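Long-range contacts in uncharacterized protein (Neisseria gonorrhoeae, PDB 5V77), which is of unknown function, a small all-beta protein of the NGO_1070-like family that forms a two-chain assembly: residues Asn12-Val17 with Ile106-Leu111; Ser18-Ile23 with Thr32-Asp37; Gly28-Leu33 with Tyr46-Asn51; Tyr88-Ile93 with Lys100-Thr105. All coordinates share one frame; numbering follows the deposited sequence.

The four contacts belong to one curled antiparallel sheet in a chain that has no helix. Interactions 2, 3 and 4 follow one another along the chain, while interaction 1 brackets them, joining residues before interaction 2 to residues after interaction 4. Interactions 2 and 3 share T32 and L33, because strand 30-37 pairs with strand 17-25 at one edge and with strand 43-58 at the other; their centres lie about 11 Å apart. Interaction 4 is a later hairpin, about 9 Å between centres from interaction 3 and on the other side of the chain's centre from interaction 2, yet L33 meets I91, I93 and I101. From interaction 1, F14 packs on F35 of interaction 2, and I106 on S89 and I91 of interaction 4.

Interaction 1: Asn12-Val17 with Ile106-Leu111; sequences NIFHNV and INFEPL
Where the end of the first strand and the loop after it pack on the last strand of a curled antiparallel sheet, I13 and F14 meet F108 by side chains alone. The tips of I13 and F108 meet, and CD1 of I13 lies over one face of the F108 ring, 4.1 Å from its centroid and offset toward the rim, a CH-pi contact. CG2 of I13 comes to F108 CZ at 4.0 Å, so both branches of the isoleucine touch the ring. F108 CB points toward segment 12-17, and CG sits between the backbone N and the carbonyl carbon (chi1 52°).

No hydrogen bond links the two segments. Strand 9-13 pairs with strand 75-84 and strand 105-109 with strand 43-58, and this packing brings together parts of the fold that are not neighbours in the sheet; I47 of strand 43-58 also touches I13.

F14 and F108 run past one another, pointing opposite ways. The two ring planes stand at 90°, their centroids 5.8 Å apart, and F14 CE1 approaches F108 CD1 to 3.6 Å. The carbonyl O of E109, part of the cis peptide bond between E109 and P110, lies at the edge of the F14 ring, near its plane, 3.5 Å from CZ. The same phenylalanine packs edge-to-face with both F35 and F44, which extends the aromatic cluster toward strands 30-37 and 43-58.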
loop_
_atom_site.group_PDB
_atom_site.type_symbol
_atom_site.label_atom_id
_atom_site.label_comp_id
_atom_site.label_asym_id
_atom_site.label_seq_id
_atom_site.Cartn_x
_atom_site.Cartn_y
_atom_site.Cartn_z
ATOM N N ASN A 12 4.882 12.391 18.062
ATOM C CA ASN A 12 5.492 11.078 17.894
ATOM C C ASN A 12 4.676 10.045 18.656
ATOM O O ASN A 12 4.401 10.222 19.846
ATOM C CB ASN A 12 6.941 11.072 18.380
ATOM C CG ASN A 12 7.878 11.764 17.417
ATOM O OD1 ASN A 12 8.020 11.350 16.265
ATOM N ND2 ASN A 12 8.533 12.821 17.886
ATOM N N ILE A 13 4.290 8.970 17.971
ATOM C CA ILE A 13 3.492 7.912 18.571
ATOM C C ILE A 13 4.159 6.569 18.299
ATOM O O ILE A 13 5.078 6.460 17.486
ATOM C CB ILE A 13 2.042 7.911 18.060
ATOM C CG1 ILE A 13 1.999 7.572 16.561
ATOM C CG2 ILE A 13 1.387 9.251 18.348
ATOM C CD1 ILE A 13 0.621 7.297 16.031
ATOM N N PHE A 14 3.700 5.547 19.030
ATOM C CA PHE A 14 4.090 4.156 18.785
ATOM C C PHE A 14 5.612 3.989 18.850
ATOM O O PHE A 14 6.270 3.611 17.875
ATOM C CB PHE A 14 3.520 3.662 17.450
ATOM C CG PHE A 14 2.127 3.111 17.561
ATOM C CD1 PHE A 14 1.118 3.861 18.136
ATOM C CD2 PHE A 14 1.824 1.845 17.089
ATOM C CE1 PHE A 14 -0.170 3.362 18.256
ATOM C CE2 PHE A 14 0.524 1.351 17.205
ATOM C CZ PHE A 14 -0.457 2.103 17.787
ATOM N N HIS A 15 6.165 4.275 20.031
ATOM C CA HIS A 15 7.604 4.137 20.227
ATOM C C HIS A 15 8.002 2.668 20.280
ATOM O O HIS A 15 7.336 1.852 20.928
ATOM C CB HIS A 15 8.046 4.821 21.519
ATOM C CG HIS A 15 8.069 6.317 21.449
ATOM N ND1 HIS A 15 7.076 7.055 20.841
ATOM C CD2 HIS A 15 8.953 7.213 21.941
ATOM C CE1 HIS A 15 7.358 8.341 20.950
ATOM N NE2 HIS A 15 8.495 8.463 21.609
ATOM N N ASN A 16 9.094 2.339 19.590
ATOM C CA ASN A 16 9.714 1.019 19.623
ATOM C C ASN A 16 8.700 -0.092 19.341
ATOM O O ASN A 16 8.472 -0.992 20.145
ATOM C CB ASN A 16 10.437 0.813 20.962
ATOM C CG ASN A 16 11.508 1.874 21.208
ATOM O OD1 ASN A 16 12.047 2.466 20.266
ATOM N ND2 ASN A 16 11.813 2.127 22.473
ATOM N N VAL A 17 8.088 -0.023 18.159
ATOM C CA VAL A 17 7.121 -1.019 17.728
ATOM C C VAL A 17 7.638 -1.737 16.482
ATOM O O VAL A 17 8.594 -1.312 15.837
ATOM C CB VAL A 17 5.744 -0.394 17.447
ATOM C CG1 VAL A 17 5.143 0.150 18.741
ATOM C CG2 VAL A 17 5.902 0.701 16.418
ATOM N N ILE A 106 -7.031 9.673 11.230
ATOM C CA ILE A 106 -6.074 8.652 11.646
ATOM C C ILE A 106 -6.282 8.454 13.134
ATOM O O ILE A 106 -6.251 9.428 13.898
ATOM C CB ILE A 106 -4.618 9.036 11.330
ATOM C CG1 ILE A 106 -4.430 9.150 9.810
ATOM C CG2 ILE A 106 -3.657 7.979 11.911
ATOM C CD1 ILE A 106 -3.000 9.457 9.350
ATOM N N ASN A 107 -6.584 7.224 13.536
ATOM C CA ASN A 107 -6.795 6.871 14.933
ATOM C C ASN A 107 -5.932 5.667 15.259
ATOM O O ASN A 107 -5.410 5.002 14.364
ATOM C CB ASN A 107 -8.265 6.547 15.228
ATOM C CG ASN A 107 -9.171 7.732 15.029
ATOM O OD1 ASN A 107 -9.996 7.743 14.120
ATOM N ND2 ASN A 107 -9.024 8.742 15.879
ATOM N N PHE A 108 -5.799 5.372 16.550
ATOM C CA PHE A 108 -4.930 4.262 16.912
ATOM C C PHE A 108 -5.273 3.753 18.306
ATOM O O PHE A 108 -5.860 4.467 19.126
ATOM C CB PHE A 108 -3.456 4.678 16.822
ATOM C CG PHE A 108 -3.123 5.934 17.583
ATOM C CD1 PHE A 108 -2.732 5.872 18.915
ATOM C CD2 PHE A 108 -3.174 7.177 16.966
ATOM C CE1 PHE A 108 -2.418 7.023 19.622
ATOM C CE2 PHE A 108 -2.864 8.336 17.675
ATOM C CZ PHE A 108 -2.480 8.254 19.005
ATOM N N GLU A 109 -4.923 2.485 18.546
ATOM C CA GLU A 109 -5.052 1.817 19.838
ATOM C C GLU A 109 -3.773 1.014 20.048
ATOM O O GLU A 109 -3.230 0.444 19.085
ATOM C CB GLU A 109 -6.277 0.879 19.915
ATOM C CG GLU A 109 -7.636 1.557 20.047
ATOM C CD GLU A 109 -8.013 1.814 21.489
ATOM O OE1 GLU A 109 -9.224 1.756 21.815
ATOM O OE2 GLU A 109 -7.098 2.062 22.300
ATOM N N PRO A 110 -3.251 0.952 21.279
ATOM C CA PRO A 110 -3.771 1.661 22.455
ATOM C C PRO A 110 -3.412 3.140 22.400
ATOM O O PRO A 110 -2.671 3.547 21.507
ATOM C CB PRO A 110 -3.084 0.942 23.620
ATOM C CG PRO A 110 -1.834 0.466 23.079
ATOM C CD PRO A 110 -2.126 0.080 21.629
ATOM N N LEU A 111 -3.952 3.937 23.327
ATOM C CA LEU A 111 -3.653 5.361 23.335
ATOM C C LEU A 111 -2.291 5.673 23.937
ATOM O O LEU A 111 -1.792 6.786 23.746
ATOM C CB LEU A 111 -4.748 6.126 24.079
ATOM C CG LEU A 111 -6.121 6.065 23.410
ATOM C CD1 LEU A 111 -7.124 7.009 24.073
ATOM C CD2 LEU A 111 -6.001 6.354 21.913
#

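Interaction 2: Ser18-Ile23 with Thr32-Asp37; sequences SLYEII and TLSFTD
L19 and F35 face each other across a non-hydrogen-bonded antiparallel pair, with CD1 of the leucine over one face of the phenylalanine ring. That methyl stands 4.1 Å from the ring centroid, a CH-pi contact displaced toward the rim, and it also reaches L33 CB at 3.7 Å. L19 and L33 cross obliquely, whereas I22 runs next to L33 in the same direction, I22 CG1 coming to 4.0 Å from L33 CG. I77 and I80 of strand 75-84 pack on F35 as well, and F24 of the second subunit packs on I22.

The other face carries S18, E21, S34, T36, T32 and the apolar I23. CG of Y20 sits between the backbone N and the carbonyl carbon (chi1 69°); its ring passes S34 and T36, with CZ 3.5 Å from S34 CB and CD1 near T36 CG2. One water joins S18 OG to T36 OG1; a second gathers E21 OE2, S34 OG and the carbonyl O of T32, donating to the carboxylate at 2.8 Å; a third links T32 OG1 to the carbonyl O of I23.

Beneath these side chains, S18 with T36 and I23 with T32 each exchange two backbone bonds. Between them S34 O accepts a nearly straight bond (171°) from Y20 N, while S34 N reaches E21 O by a longer one of 3.2 Å. The antiparallel register of strands 17-25 and 30-37 is that of a beta hairpin, apolar on its L19, I22, L33 and F35 face.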
loop_
_atom_site.group_PDB
_atom_site.type_symbol
_atom_site.label_atom_id
_atom_site.label_comp_id
_atom_site.label_asym_id
_atom_site.label_seq_id
_atom_site.Cartn_x
_atom_site.Cartn_y
_atom_site.Cartn_z
ATOM N N SER A 18 6.946 -2.815 16.119
ATOM C CA SER A 18 7.305 -3.639 14.966
ATOM C C SER A 18 6.085 -3.770 14.070
ATOM O O SER A 18 5.093 -4.382 14.472
ATOM C CB SER A 18 7.792 -5.014 15.423
ATOM O OG SER A 18 8.130 -5.820 14.303
ATOM N N LEU A 19 6.166 -3.205 12.864
ATOM C CA LEU A 19 5.085 -3.299 11.886
ATOM C C LEU A 19 5.123 -4.650 11.179
ATOM O O LEU A 19 6.155 -5.037 10.621
ATOM C CB LEU A 19 5.216 -2.173 10.867
ATOM C CG LEU A 19 4.250 -2.226 9.677
ATOM C CD1 LEU A 19 2.854 -1.899 10.166
ATOM C CD2 LEU A 19 4.697 -1.219 8.652
ATOM N N TYR A 20 3.995 -5.375 11.186
ATOM C CA TYR A 20 3.974 -6.684 10.547
ATOM C C TYR A 20 2.933 -6.817 9.447
ATOM O O TYR A 20 2.926 -7.845 8.761
ATOM C CB TYR A 20 3.776 -7.812 11.581
ATOM C CG TYR A 20 2.413 -7.880 12.250
ATOM C CD1 TYR A 20 2.173 -7.235 13.461
ATOM C CD2 TYR A 20 1.373 -8.615 11.683
ATOM C CE1 TYR A 20 0.910 -7.302 14.078
ATOM C CE2 TYR A 20 0.120 -8.693 12.283
ATOM C CZ TYR A 20 -0.103 -8.028 13.485
ATOM O OH TYR A 20 -1.342 -8.109 14.092
ATOM N N GLU A 21 2.070 -5.826 9.241
ATOM C CA GLU A 21 1.150 -5.918 8.115
ATOM C C GLU A 21 0.530 -4.563 7.819
ATOM O O GLU A 21 0.424 -3.691 8.685
ATOM C CB GLU A 21 0.046 -6.946 8.369
ATOM C CG GLU A 21 -0.850 -6.551 9.496
ATOM C CD GLU A 21 -1.961 -7.536 9.719
ATOM O OE1 GLU A 21 -1.866 -8.667 9.215
ATOM O OE2 GLU A 21 -2.937 -7.179 10.405
ATOM N N ILE A 22 0.078 -4.432 6.579
ATOM C CA ILE A 22 -0.586 -3.237 6.064
ATOM C C ILE A 22 -1.780 -3.744 5.277
ATOM O O ILE A 22 -1.601 -4.472 4.300
ATOM C CB ILE A 22 0.338 -2.404 5.157
ATOM C CG1 ILE A 22 1.581 -1.926 5.930
ATOM C CG2 ILE A 22 -0.426 -1.223 4.577
ATOM C CD1 ILE A 22 2.617 -1.276 5.026
ATOM N N ILE A 23 -2.989 -3.422 5.724
ATOM C CA ILE A 23 -4.191 -4.118 5.260
ATOM C C ILE A 23 -5.216 -3.108 4.772
ATOM O O ILE A 23 -5.599 -2.206 5.519
ATOM C CB ILE A 23 -4.795 -4.972 6.387
ATOM C CG1 ILE A 23 -3.760 -6.006 6.857
ATOM C CG2 ILE A 23 -6.105 -5.599 5.948
ATOM C CD1 ILE A 23 -3.415 -7.044 5.798
ATOM N N THR A 32 -5.056 -0.192 7.526
ATOM C CA THR A 32 -4.717 -0.451 8.922
ATOM C C THR A 32 -3.322 -1.048 8.981
ATOM O O THR A 32 -3.010 -2.011 8.264
ATOM C CB THR A 32 -5.737 -1.381 9.592
ATOM O OG1 THR A 32 -7.042 -0.793 9.483
ATOM C CG2 THR A 32 -5.409 -1.571 11.099
ATOM N N LEU A 33 -2.490 -0.459 9.824
ATOM C CA LEU A 33 -1.140 -0.935 10.080
ATOM C C LEU A 33 -1.144 -1.604 11.442
ATOM O O LEU A 33 -1.636 -1.015 12.405
ATOM C CB LEU A 33 -0.149 0.232 10.059
ATOM C CG LEU A 33 0.361 0.720 8.699
ATOM C CD1 LEU A 33 -0.787 1.222 7.828
ATOM C CD2 LEU A 33 1.380 1.842 8.893
ATOM N N SER A 34 -0.623 -2.834 11.530
ATOM C CA SER A 34 -0.646 -3.559 12.795
ATOM C C SER A 34 0.765 -3.813 13.294
ATOM O O SER A 34 1.681 -4.053 12.499
ATOM C CB SER A 34 -1.395 -4.881 12.672
ATOM O OG SER A 34 -2.759 -4.619 12.373
ATOM N N PHE A 35 0.905 -3.811 14.627
ATOM C CA PHE A 35 2.205 -3.764 15.279
ATOM C C PHE A 35 2.271 -4.750 16.433
ATOM O O PHE A 35 1.274 -4.988 17.120
ATOM C CB PHE A 35 2.499 -2.369 15.848
ATOM C CG PHE A 35 2.446 -1.271 14.825
ATOM C CD1 PHE A 35 1.231 -0.670 14.498
ATOM C CD2 PHE A 35 3.612 -0.831 14.199
ATOM C CE1 PHE A 35 1.172 0.360 13.549
ATOM C CE2 PHE A 35 3.570 0.195 13.259
ATOM C CZ PHE A 35 2.353 0.791 12.928
ATOM N N THR A 36 3.465 -5.297 16.652
ATOM C CA THR A 36 3.835 -5.975 17.891
ATOM C C THR A 36 4.781 -5.091 18.694
ATOM O O THR A 36 5.336 -4.109 18.190
ATOM C CB THR A 36 4.518 -7.325 17.614
ATOM O OG1 THR A 36 5.706 -7.104 16.834
ATOM C CG2 THR A 36 3.577 -8.268 16.866
ATOM N N ASP A 37 4.957 -5.450 19.967
ATOM C CA ASP A 37 5.979 -4.827 20.791
ATOM C C ASP A 37 7.331 -5.463 20.479
ATOM O O ASP A 37 7.418 -6.505 19.824
ATOM C CB ASP A 37 5.644 -4.965 22.280
ATOM C CG ASP A 37 5.828 -6.384 22.799
ATOM O OD1 ASP A 37 6.984 -6.788 23.045
ATOM O OD2 ASP A 37 4.816 -7.092 22.991
HETATM O O HOH W 1 6.208 -7.758 14.163
HETATM O O HOH W 2 -3.596 -4.507 9.906
HETATM O O HOH W 3 -7.897 -1.935 7.243
#

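Interaction 3: Gly28-Leu33 with Tyr46-Asn51; sequences GNTLTL and YIKCSN. With SO4 (sulfate ion), chain C.
L31 and C49 form a hydrogen-bonded antiparallel pair: L31 N donates to C49 O and C49 N returns a bond of 2.7 Å to L31 O. L33 and I47 repeat this exchange, with the L33 N to I47 O bond at 172°. At N51 the pattern changes: N51 N makes a weak, bent bond to N29 O (122°), and the backbone of N29 also bonds that of I52.

These bonds pair strands 30-37 and 43-58 as a hairpin, whose second strand turns a corner at N51. N29 and T30 both face S25, a classic beta bulge in the pairing with strand 17-25.

Among the apolar contacts, T30 CG2 lies 3.7 Å from K48 CG on the face shared with T32, and T32 CG2 meets Y46 CB at 3.8 Å. On the other face, C49 and I47 pack against I91 of strand 89-94.

Near the corner, one water donates to both T30 OG1 and N51 OD1, while T30 OG1 also bonds D26, and N51 ND2 bonds E104. N29 OD1 accepts from L72 N and ND2 donates to D70 O, both of the second subunit. On the preceding loop, a sulfate, probably from the crystallisation liquor, accepts from G28 N at 2.8 Å and also from N27 N.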
loop_
_atom_site.group_PDB
_atom_site.type_symbol
_atom_site.label_atom_id
_atom_site.label_comp_id
_atom_site.label_asym_id
_atom_site.label_seq_id
_atom_site.Cartn_x
_atom_site.Cartn_y
_atom_site.Cartn_z
ATOM N N GLY A 28 -11.410 -0.721 0.291
ATOM C CA GLY A 28 -10.227 0.019 -0.103
ATOM C C GLY A 28 -10.097 1.413 0.477
ATOM O O GLY A 28 -9.069 2.058 0.245
ATOM N N ASN A 29 -11.088 1.897 1.231
ATOM C CA ASN A 29 -11.056 3.269 1.746
ATOM C C ASN A 29 -10.210 3.433 2.997
ATOM O O ASN A 29 -9.949 4.586 3.403
ATOM C CB ASN A 29 -12.477 3.765 2.046
ATOM C CG ASN A 29 -13.299 3.986 0.789
ATOM O OD1 ASN A 29 -12.778 3.936 -0.334
ATOM N ND2 ASN A 29 -14.587 4.246 0.967
ATOM N N THR A 30 -9.815 2.328 3.634
ATOM C CA THR A 30 -9.123 2.362 4.914
ATOM C C THR A 30 -7.885 1.493 4.834
ATOM O O THR A 30 -7.914 0.405 4.231
ATOM C CB THR A 30 -10.030 1.871 6.044
ATOM O OG1 THR A 30 -11.119 2.774 6.173
ATOM C CG2 THR A 30 -9.267 1.801 7.384
ATOM N N LEU A 31 -6.798 1.986 5.427
ATOM C CA LEU A 31 -5.578 1.213 5.620
ATOM C C LEU A 31 -5.329 1.042 7.108
ATOM O O LEU A 31 -5.356 2.026 7.865
ATOM C CB LEU A 31 -4.367 1.903 4.983
ATOM C CG LEU A 31 -4.200 1.664 3.479
ATOM C CD1 LEU A 31 -3.164 2.622 2.956
ATOM C CD2 LEU A 31 -3.765 0.212 3.237
ATOM N N THR A 32 -5.056 -0.192 7.526
ATOM C CA THR A 32 -4.717 -0.451 8.922
ATOM C C THR A 32 -3.322 -1.048 8.981
ATOM O O THR A 32 -3.010 -2.011 8.264
ATOM C CB THR A 32 -5.737 -1.381 9.592
ATOM O OG1 THR A 32 -7.042 -0.793 9.483
ATOM C CG2 THR A 32 -5.409 -1.571 11.099
ATOM N N LEU A 33 -2.490 -0.459 9.824
ATOM C CA LEU A 33 -1.140 -0.935 10.080
ATOM C C LEU A 33 -1.144 -1.604 11.442
ATOM O O LEU A 33 -1.636 -1.015 12.405
ATOM C CB LEU A 33 -0.149 0.232 10.059
ATOM C CG LEU A 33 0.361 0.720 8.699
ATOM C CD1 LEU A 33 -0.787 1.222 7.828
ATOM C CD2 LEU A 33 1.380 1.842 8.893
ATOM N N TYR A 46 -2.636 -0.910 16.668
ATOM C CA TYR A 46 -2.827 -0.627 15.245
ATOM C C TYR A 46 -2.982 0.869 15.035
ATOM O O TYR A 46 -3.350 1.609 15.953
ATOM C CB TYR A 46 -4.055 -1.363 14.692
ATOM C CG TYR A 46 -5.366 -0.935 15.331
ATOM C CD1 TYR A 46 -6.048 0.210 14.891
ATOM C CD2 TYR A 46 -5.923 -1.673 16.377
ATOM C CE1 TYR A 46 -7.250 0.608 15.490
ATOM C CE2 TYR A 46 -7.120 -1.282 16.980
ATOM C CZ TYR A 46 -7.776 -0.150 16.526
ATOM O OH TYR A 46 -8.958 0.233 17.131
ATOM N N ILE A 47 -2.698 1.304 13.813
ATOM C CA ILE A 47 -3.021 2.654 13.351
ATOM C C ILE A 47 -3.978 2.505 12.187
ATOM O O ILE A 47 -3.663 1.825 11.197
ATOM C CB ILE A 47 -1.767 3.430 12.921
ATOM C CG1 ILE A 47 -0.835 3.621 14.110
ATOM C CG2 ILE A 47 -2.165 4.785 12.308
ATOM C CD1 ILE A 47 0.554 4.143 13.704
ATOM N N LYS A 48 -5.134 3.143 12.294
ATOM C CA LYS A 48 -6.187 3.040 11.285
ATOM C C LYS A 48 -6.284 4.361 10.528
ATOM O O LYS A 48 -6.544 5.410 11.133
ATOM C CB LYS A 48 -7.521 2.704 11.948
ATOM C CG LYS A 48 -8.715 2.581 10.968
ATOM C CD LYS A 48 -10.001 2.340 11.770
ATOM C CE LYS A 48 -11.254 2.431 10.914
ATOM N NZ LYS A 48 -12.485 2.106 11.722
ATOM N N CYS A 49 -6.080 4.308 9.216
ATOM C CA CYS A 49 -6.083 5.494 8.359
ATOM C C CYS A 49 -7.361 5.425 7.534
ATOM O O CYS A 49 -7.454 4.617 6.612
ATOM C CB CYS A 49 -4.840 5.513 7.480
ATOM S SG CYS A 49 -3.276 5.453 8.466
ATOM N N SER A 50 -8.361 6.243 7.873
ATOM C CA SER A 50 -9.675 6.150 7.235
ATOM C C SER A 50 -9.851 7.214 6.156
ATOM O O SER A 50 -9.582 8.400 6.393
ATOM C CB SER A 50 -10.803 6.288 8.264
ATOM O OG SER A 50 -10.691 5.267 9.236
ATOM N N ASN A 51 -10.356 6.782 4.991
ATOM C CA ASN A 51 -10.551 7.626 3.813
ATOM C C ASN A 51 -9.194 8.080 3.303
ATOM O O ASN A 51 -8.774 9.228 3.490
ATOM C CB ASN A 51 -11.502 8.797 4.120
ATOM C CG ASN A 51 -12.900 8.317 4.397
ATOM O OD1 ASN A 51 -13.217 7.151 4.128
ATOM N ND2 ASN A 51 -13.743 9.181 4.953
HETATM S S SO4 C . -11.787 -4.359 1.189
HETATM O O1 SO4 C . -12.913 -4.473 2.124
HETATM O O2 SO4 C . -10.945 -3.206 1.512
HETATM O O3 SO4 C . -10.968 -5.566 1.275
HETATM O O4 SO4 C . -12.295 -4.226 -0.177
HETATM O O HOH W 4 -12.955 4.702 5.382
#

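Interaction 4: Tyr88-Ile93 with Lys100-Thr105; sequences YSEIII and KISAET
Two hydrogen-bonded antiparallel pairs, S89 with A103 and I91 with I101, hold segment 88-93 against segment 100-105, and the S89 N to A103 O bond is nearly straight at 175°. Between them E90 and S102 form a non-hydrogen-bonded pair whose CA atoms come to 4.2 Å, and E90 CA lies 3.1 Å from I101 O in a CA-H...O contact.

On the face of E90, S102 and K100, the glutamate leaves the backbone with CG anti to N (chi1 -175°) and runs on extended. Its CG passes 3.4 Å from S102 OG, and its chain crosses that of the lysine at an angle, OE2 3.8 Å from K100 CD. I92 extends beside K100. A water bonds S102 OG and lies 3.2 Å from E90 OE2, a longer and doubtful bond, while the Y88 ring brings CE2 near S102 OG and stacks with Y85.

The opposite face, apolar at I91, I101 and A103, also carries S89, whose OG shares a water with E104 O. I91 and I101 run next to each other, I91 CG1 meeting I101 CB at 3.9 Å, and both pack on L33 of strand 30-37. Strands 89-94 and 98-103 form a hairpin with this side turned to the interior.

E90 OE2 and K100 NZ remain 5.0 Å apart and form no salt bridge, so a weak attraction at most is expected; backbone bonds and the packing of the E90 and K100 chains carry this side of the contact.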
loop_
_atom_site.group_PDB
_atom_site.type_symbol
_atom_site.label_atom_id
_atom_site.label_comp_id
_atom_site.label_asym_id
_atom_site.label_seq_id
_atom_site.Cartn_x
_atom_site.Cartn_y
_atom_site.Cartn_z
ATOM N N TYR A 88 -7.287 16.707 7.414
ATOM C CA TYR A 88 -6.759 15.357 7.276
ATOM C C TYR A 88 -5.524 15.229 8.156
ATOM O O TYR A 88 -5.056 16.207 8.750
ATOM C CB TYR A 88 -6.439 15.040 5.808
ATOM C CG TYR A 88 -5.190 15.727 5.299
ATOM C CD1 TYR A 88 -5.220 17.043 4.870
ATOM C CD2 TYR A 88 -3.980 15.041 5.239
ATOM C CE1 TYR A 88 -4.075 17.672 4.403
ATOM C CE2 TYR A 88 -2.828 15.660 4.784
ATOM C CZ TYR A 88 -2.882 16.973 4.364
ATOM O OH TYR A 88 -1.740 17.584 3.904
ATOM N N SER A 89 -4.992 14.009 8.228
ATOM C CA SER A 89 -3.786 13.740 8.998
ATOM C C SER A 89 -2.834 12.884 8.168
ATOM O O SER A 89 -3.222 12.278 7.169
ATOM C CB SER A 89 -4.116 13.053 10.337
ATOM O OG SER A 89 -4.887 13.914 11.171
ATOM N N GLU A 90 -1.575 12.834 8.606
ATOM C CA GLU A 90 -0.541 12.093 7.897
ATOM C C GLU A 90 0.371 11.415 8.908
ATOM O O GLU A 90 0.752 12.030 9.906
ATOM C CB GLU A 90 0.279 13.031 6.993
ATOM C CG GLU A 90 1.311 12.317 6.121
ATOM C CD GLU A 90 2.136 13.285 5.299
ATOM O OE1 GLU A 90 1.894 14.495 5.412
ATOM O OE2 GLU A 90 3.020 12.838 4.536
ATOM N N ILE A 91 0.723 10.151 8.653
ATOM C CA ILE A 91 1.784 9.496 9.410
ATOM C C ILE A 91 2.986 9.334 8.495
ATOM O O ILE A 91 2.838 9.096 7.290
ATOM C CB ILE A 91 1.369 8.137 10.009
ATOM C CG1 ILE A 91 0.727 7.225 8.960
ATOM C CG2 ILE A 91 0.454 8.331 11.214
ATOM C CD1 ILE A 91 0.607 5.795 9.453
ATOM N N ILE A 92 4.175 9.467 9.069
ATOM C CA ILE A 92 5.417 9.245 8.345
ATOM C C ILE A 92 6.259 8.255 9.129
ATOM O O ILE A 92 6.508 8.450 10.323
ATOM C CB ILE A 92 6.189 10.550 8.106
ATOM C CG1 ILE A 92 5.349 11.492 7.248
ATOM C CG2 ILE A 92 7.523 10.247 7.418
ATOM C CD1 ILE A 92 6.035 12.796 6.938
ATOM N N ILE A 93 6.672 7.181 8.462
ATOM C CA ILE A 93 7.600 6.203 9.015
ATOM C C ILE A 93 8.884 6.318 8.214
ATOM O O ILE A 93 8.865 6.154 6.991
ATOM C CB ILE A 93 7.031 4.779 8.931
ATOM C CG1 ILE A 93 5.742 4.658 9.761
ATOM C CG2 ILE A 93 8.095 3.764 9.347
ATOM C CD1 ILE A 93 4.947 3.399 9.463
ATOM N N LYS A 100 4.576 6.783 3.919
ATOM C CA LYS A 100 3.795 7.984 4.201
ATOM C C LYS A 100 2.345 7.678 3.877
ATOM O O LYS A 100 2.054 7.140 2.804
ATOM C CB LYS A 100 4.249 9.188 3.364
ATOM C CG LYS A 100 5.655 9.704 3.643
ATOM C CD LYS A 100 5.878 11.025 2.899
ATOM C CE LYS A 100 7.283 11.567 3.098
ATOM N NZ LYS A 100 7.501 12.838 2.345
ATOM N N ILE A 101 1.438 7.999 4.792
ATOM C CA ILE A 101 0.012 7.807 4.543
ATOM C C ILE A 101 -0.716 9.060 4.975
ATOM O O ILE A 101 -0.550 9.505 6.114
ATOM C CB ILE A 101 -0.570 6.600 5.305
ATOM C CG1 ILE A 101 0.201 5.331 4.949
ATOM C CG2 ILE A 101 -2.059 6.438 4.921
ATOM C CD1 ILE A 101 -0.184 4.104 5.767
ATOM N N SER A 102 -1.537 9.604 4.083
ATOM C CA SER A 102 -2.434 10.712 4.388
ATOM C C SER A 102 -3.868 10.208 4.285
ATOM O O SER A 102 -4.205 9.462 3.363
ATOM C CB SER A 102 -2.228 11.884 3.422
ATOM O OG SER A 102 -0.978 12.520 3.652
ATOM N N ALA A 103 -4.705 10.593 5.245
ATOM C CA ALA A 103 -6.071 10.079 5.318
ATOM C C ALA A 103 -6.918 11.093 6.074
ATOM O O ALA A 103 -6.398 11.868 6.882
ATOM C CB ALA A 103 -6.115 8.712 6.015
ATOM N N GLU A 104 -8.230 11.082 5.803
ATOM C CA GLU A 104 -9.097 12.073 6.436
ATOM C C GLU A 104 -9.036 11.972 7.956
ATOM O O GLU A 104 -9.013 13.001 8.645
ATOM C CB GLU A 104 -10.535 11.925 5.944
ATOM C CG GLU A 104 -11.511 12.961 6.490
ATOM C CD GLU A 104 -12.796 12.996 5.687
ATOM O OE1 GLU A 104 -13.585 13.968 5.822
ATOM O OE2 GLU A 104 -13.002 12.042 4.900
ATOM N N THR A 105 -9.008 10.755 8.503
ATOM C CA THR A 105 -8.859 10.569 9.939
ATOM C C THR A 105 -7.826 9.491 10.185
ATOM O O THR A 105 -7.722 8.529 9.420
ATOM C CB THR A 105 -10.186 10.191 10.629
ATOM O OG1 THR A 105 -10.578 8.885 10.221
ATOM C CG2 THR A 105 -11.287 11.147 10.244
HETATM O O HOH W 5 -7.474 14.235 10.697
HETATM O O HOH W 6 1.145 10.963 2.692
#